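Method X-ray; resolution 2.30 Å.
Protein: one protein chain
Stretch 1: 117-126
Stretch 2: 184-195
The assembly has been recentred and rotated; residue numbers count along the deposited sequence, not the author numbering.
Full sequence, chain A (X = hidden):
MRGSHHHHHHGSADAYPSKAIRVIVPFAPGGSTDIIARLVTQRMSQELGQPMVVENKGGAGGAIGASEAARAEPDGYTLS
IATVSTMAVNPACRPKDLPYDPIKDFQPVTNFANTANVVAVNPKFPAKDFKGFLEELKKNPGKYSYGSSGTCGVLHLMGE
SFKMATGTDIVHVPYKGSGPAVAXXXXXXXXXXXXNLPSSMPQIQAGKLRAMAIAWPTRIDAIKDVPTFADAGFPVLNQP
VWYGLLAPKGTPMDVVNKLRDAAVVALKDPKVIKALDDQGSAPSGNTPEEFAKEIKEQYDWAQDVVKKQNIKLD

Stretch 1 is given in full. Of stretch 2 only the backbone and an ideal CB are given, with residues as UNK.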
# COMPACT_ATOMS: atom_id res chain seq x y z
N ASN A 117 -7.58 0.86 2.43
CA ASN A 117 -7.07 0.03 3.50
C ASN A 117 -8.23 -0.65 4.26
O ASN A 117 -9.41 -0.28 4.08
CB ASN A 117 -6.16 0.83 4.43
CG ASN A 117 -4.79 1.13 3.83
OD1 ASN A 117 -4.00 1.88 4.43
ND2 ASN A 117 -4.50 0.55 2.68
N VAL A 118 -7.90 -1.66 5.05
CA VAL A 118 -8.90 -2.50 5.69
C VAL A 118 -8.37 -3.00 7.01
O VAL A 118 -7.20 -3.33 7.09
CB VAL A 118 -9.33 -3.70 4.79
CG1 VAL A 118 -8.14 -4.72 4.47
CG2 VAL A 118 -10.63 -4.39 5.33
N VAL A 119 -9.23 -3.03 8.04
CA VAL A 119 -8.91 -3.80 9.25
C VAL A 119 -9.79 -5.06 9.22
O VAL A 119 -11.03 -4.99 9.13
CB VAL A 119 -8.99 -2.97 10.60
CG1 VAL A 119 -10.39 -2.36 10.87
CG2 VAL A 119 -8.49 -3.79 11.80
N ALA A 120 -9.14 -6.22 9.25
CA ALA A 120 -9.86 -7.45 9.19
C ALA A 120 -9.47 -8.36 10.36
O ALA A 120 -8.41 -8.17 11.04
CB ALA A 120 -9.64 -8.15 7.82
N VAL A 121 -10.36 -9.32 10.63
CA VAL A 121 -10.14 -10.26 11.71
C VAL A 121 -10.23 -11.70 11.19
O VAL A 121 -10.86 -12.00 10.16
CB VAL A 121 -11.04 -10.02 12.99
CG1 VAL A 121 -10.76 -8.70 13.61
CG2 VAL A 121 -12.54 -10.15 12.70
N ASN A 122 -9.56 -12.58 11.90
CA ASN A 122 -9.84 -14.00 11.74
C ASN A 122 -11.33 -14.24 12.10
O ASN A 122 -11.84 -13.67 13.06
CB ASN A 122 -8.87 -14.84 12.61
CG ASN A 122 -9.11 -16.32 12.46
OD1 ASN A 122 -10.03 -16.88 13.09
ND2 ASN A 122 -8.33 -16.97 11.62
N PRO A 123 -12.03 -15.10 11.34
CA PRO A 123 -13.48 -15.28 11.58
C PRO A 123 -13.88 -15.80 12.96
O PRO A 123 -15.03 -15.56 13.41
CB PRO A 123 -13.89 -16.25 10.49
CG PRO A 123 -12.74 -16.23 9.44
CD PRO A 123 -11.53 -15.96 10.26
N LYS A 124 -12.99 -16.48 13.67
CA LYS A 124 -13.29 -16.88 15.04
C LYS A 124 -13.27 -15.69 16.04
O LYS A 124 -13.66 -15.86 17.21
CB LYS A 124 -12.36 -18.00 15.50
CG LYS A 124 -12.61 -19.37 14.79
CD LYS A 124 -13.85 -20.10 15.38
CE LYS A 124 -13.92 -21.56 14.99
NZ LYS A 124 -14.19 -21.82 13.55
N PHE A 125 -12.82 -14.51 15.60
CA PHE A 125 -12.83 -13.33 16.49
C PHE A 125 -14.32 -13.12 16.86
O PHE A 125 -15.18 -13.19 16.00
CB PHE A 125 -12.22 -12.08 15.81
CG PHE A 125 -12.08 -10.86 16.75
CD1 PHE A 125 -10.87 -10.58 17.38
CD2 PHE A 125 -13.15 -10.00 16.97
CE1 PHE A 125 -10.74 -9.45 18.24
CE2 PHE A 125 -13.04 -8.90 17.80
CZ PHE A 125 -11.81 -8.60 18.44
N PRO A 126 -14.61 -12.89 18.16
CA PRO A 126 -16.03 -12.88 18.62
C PRO A 126 -16.74 -11.53 18.48
O PRO A 126 -17.19 -10.97 19.48
CB PRO A 126 -15.90 -13.28 20.11
CG PRO A 126 -14.52 -12.85 20.51
CD PRO A 126 -13.66 -12.71 19.27
N UNK A 184 -1.00 -15.64 7.82
CA UNK A 184 -1.07 -15.84 9.27
C UNK A 184 -2.41 -15.44 9.89
O UNK A 184 -2.89 -16.13 10.78
CB UNK A 184 0.05 -15.05 9.95
N UNK A 185 -3.00 -14.35 9.42
CA UNK A 185 -4.33 -13.93 9.85
C UNK A 185 -5.40 -14.95 9.42
O UNK A 185 -6.33 -15.26 10.21
CB UNK A 185 -4.65 -12.55 9.28
N UNK A 186 -5.27 -15.49 8.21
CA UNK A 186 -6.19 -16.54 7.77
C UNK A 186 -6.00 -17.81 8.63
O UNK A 186 -6.98 -18.48 8.97
CB UNK A 186 -5.97 -16.86 6.29
N UNK A 187 -4.76 -18.08 9.04
CA UNK A 187 -4.43 -19.24 9.85
C UNK A 187 -4.67 -19.08 11.35
O UNK A 187 -4.65 -20.06 12.09
CB UNK A 187 -2.96 -19.60 9.62
N UNK A 188 -4.85 -17.85 11.83
CA UNK A 188 -5.13 -17.61 13.23
C UNK A 188 -3.88 -17.37 14.06
O UNK A 188 -3.97 -17.22 15.28
CB UNK A 188 -5.91 -18.79 13.81
N UNK A 189 -2.71 -17.32 13.43
CA UNK A 189 -1.47 -17.06 14.19
C UNK A 189 -1.45 -15.59 14.66
O UNK A 189 -0.78 -15.25 15.63
CB UNK A 189 -0.24 -17.37 13.34
N UNK A 190 -2.22 -14.73 13.97
CA UNK A 190 -2.52 -13.36 14.44
C UNK A 190 -4.05 -13.29 14.31
O UNK A 190 -4.61 -13.91 13.42
CB UNK A 190 -1.80 -12.27 13.64
N UNK A 191 -4.71 -12.57 15.21
CA UNK A 191 -6.18 -12.48 15.20
C UNK A 191 -6.65 -11.35 14.24
O UNK A 191 -7.69 -11.46 13.59
CB UNK A 191 -6.70 -12.23 16.62
N UNK A 192 -5.84 -10.29 14.15
CA UNK A 192 -6.14 -9.09 13.39
C UNK A 192 -5.09 -8.89 12.30
O UNK A 192 -3.95 -9.37 12.40
CB UNK A 192 -6.20 -7.87 14.31
N UNK A 193 -5.50 -8.18 11.25
CA UNK A 193 -4.57 -7.72 10.24
C UNK A 193 -4.97 -6.33 9.83
O UNK A 193 -6.15 -6.04 9.67
CB UNK A 193 -4.53 -8.66 9.03
N UNK A 194 -3.97 -5.46 9.71
CA UNK A 194 -4.17 -4.18 9.04
C UNK A 194 -3.58 -4.33 7.67
O UNK A 194 -2.39 -4.65 7.54
CB UNK A 194 -3.54 -3.01 9.80
N UNK A 195 -4.40 -4.17 6.63
CA UNK A 195 -3.94 -4.37 5.27
C UNK A 195 -4.44 -3.30 4.30
O UNK A 195 -5.33 -2.48 4.62
CB UNK A 195 -4.38 -5.75 4.78

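Position 184 lies on a helix, and its ideal CB has nothing of stretch 1 within 5.5 Å. Many residues would suit. It is D184.

At 185 the ideal CB has nothing of stretch 1 within 5.5 Å, so alanine or many other residues would suit. The backbone matters more: N122 ND2 donates a hydrogen bond to the carbonyl O of 185 at 3.0 Å. The residue is A185.

At 186 and 187 the ideal CB points away from stretch 1, and many residues would suit. The first is V186, chi1 t; the second is G187, with no side chain.

Position 188 has phi/psi of 92/4, just after the helix. A CB here would be jammed against the carbonyl O of the residue before, and would sit 3.7 Å from N122 ND2. Glycine is called for, and G188 is found.

The ideal CB of 189 points away, and nothing of stretch 1 lies within 5.5 Å, so many residues would do. It is Q189.

The ideal CB of 190 also has no stretch 1 atom within 5.5 Å. Stretch 1 does not choose here. I190 is found.

At 191 the carbonyl O accepts a hydrogen bond from N122 N at 2.8 Å, which any residue could offer. The ideal CB is 4.5 Å from F125 CD1, so a side chain with a few methylenes would fit beside the ring. It is E191; its end leads away from stretch 1, and OE1 is hydrogen-bonded elsewhere in the structure.

From 192 the chain is a strand antiparallel to 117-121. The ideal CB of 192 is on the same face as V119 and V121, 4.7 Å from V121 CG1. Leucine, isoleucine, valine or methionine would suit. L192 places CG 4.1 Å from V121 CG1, and its CD1 lies 3.7 Å from F125 CE1.

Position 193 pairs with A120 through two hydrogen bonds, A120 N to the O of 193 at 3.0 Å and the N of 193 to A120 O at 2.9 Å. The small A120 methyl leaves room for a branched or longer apolar residue. I193 sets CG2 3.9 Å from A120 CB.

Position 194 is opposite V119, so an apolar or aromatic residue is expected. It is F194, whose ring takes V119 CG2 over one face, 3.9 Å from the ring centroid.

Position 195 pairs with V118: V118 N to the O of 195 is 2.7 Å, and the N of 195 to V118 O is 3.0 Å. The ideal CB is 3.9 Å from V118 CG1, so the base of any side chain but glycine packs there and its end may go elsewhere. D195 does this; its end leads away, and OD2 is hydrogen-bonded elsewhere in the structure.

Stretch 2 184-195: DAVGGQIELIFD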
# COMPACT_ATOMS: atom_id res chain seq x y z
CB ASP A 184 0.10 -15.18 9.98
CG ASP A 184 1.31 -16.09 10.05
OD1 ASP A 184 1.35 -17.08 9.27
OD2 ASP A 184 2.23 -15.82 10.86
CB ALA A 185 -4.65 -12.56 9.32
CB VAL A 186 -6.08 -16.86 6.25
CG1 VAL A 186 -6.84 -18.14 5.91
CG2 VAL A 186 -6.54 -15.68 5.40
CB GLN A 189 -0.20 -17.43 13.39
CG GLN A 189 -0.01 -18.95 13.19
CD GLN A 189 -0.86 -19.49 12.04
OE1 GLN A 189 -1.41 -18.72 11.24
NE2 GLN A 189 -0.98 -20.81 11.95
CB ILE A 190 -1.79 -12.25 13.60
CG1 ILE A 190 -2.04 -12.47 12.10
CG2 ILE A 190 -0.28 -12.22 13.92
CD1 ILE A 190 -1.40 -11.49 11.13
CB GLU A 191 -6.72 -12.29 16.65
CG GLU A 191 -6.31 -13.41 17.74
CD GLU A 191 -4.78 -13.48 18.21
OE1 GLU A 191 -4.05 -12.45 18.27
OE2 GLU A 191 -4.34 -14.63 18.57
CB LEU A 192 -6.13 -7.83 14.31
CG LEU A 192 -7.27 -7.47 15.29
CD1 LEU A 192 -7.71 -8.58 16.30
CD2 LEU A 192 -6.92 -6.18 16.02
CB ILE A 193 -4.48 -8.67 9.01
CG1 ILE A 193 -3.28 -8.31 8.12
CG2 ILE A 193 -5.84 -8.78 8.25
CD1 ILE A 193 -3.11 -9.13 6.89
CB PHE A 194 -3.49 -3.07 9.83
CG PHE A 194 -4.22 -2.70 11.09
CD1 PHE A 194 -5.13 -1.63 11.10
CD2 PHE A 194 -4.03 -3.43 12.27
CE1 PHE A 194 -5.82 -1.31 12.27
CE2 PHE A 194 -4.75 -3.11 13.46
CZ PHE A 194 -5.62 -2.07 13.46
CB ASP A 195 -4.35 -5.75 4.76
CG ASP A 195 -3.48 -6.24 3.62
OD1 ASP A 195 -2.45 -5.58 3.32
OD2 ASP A 195 -3.82 -7.28 3.01
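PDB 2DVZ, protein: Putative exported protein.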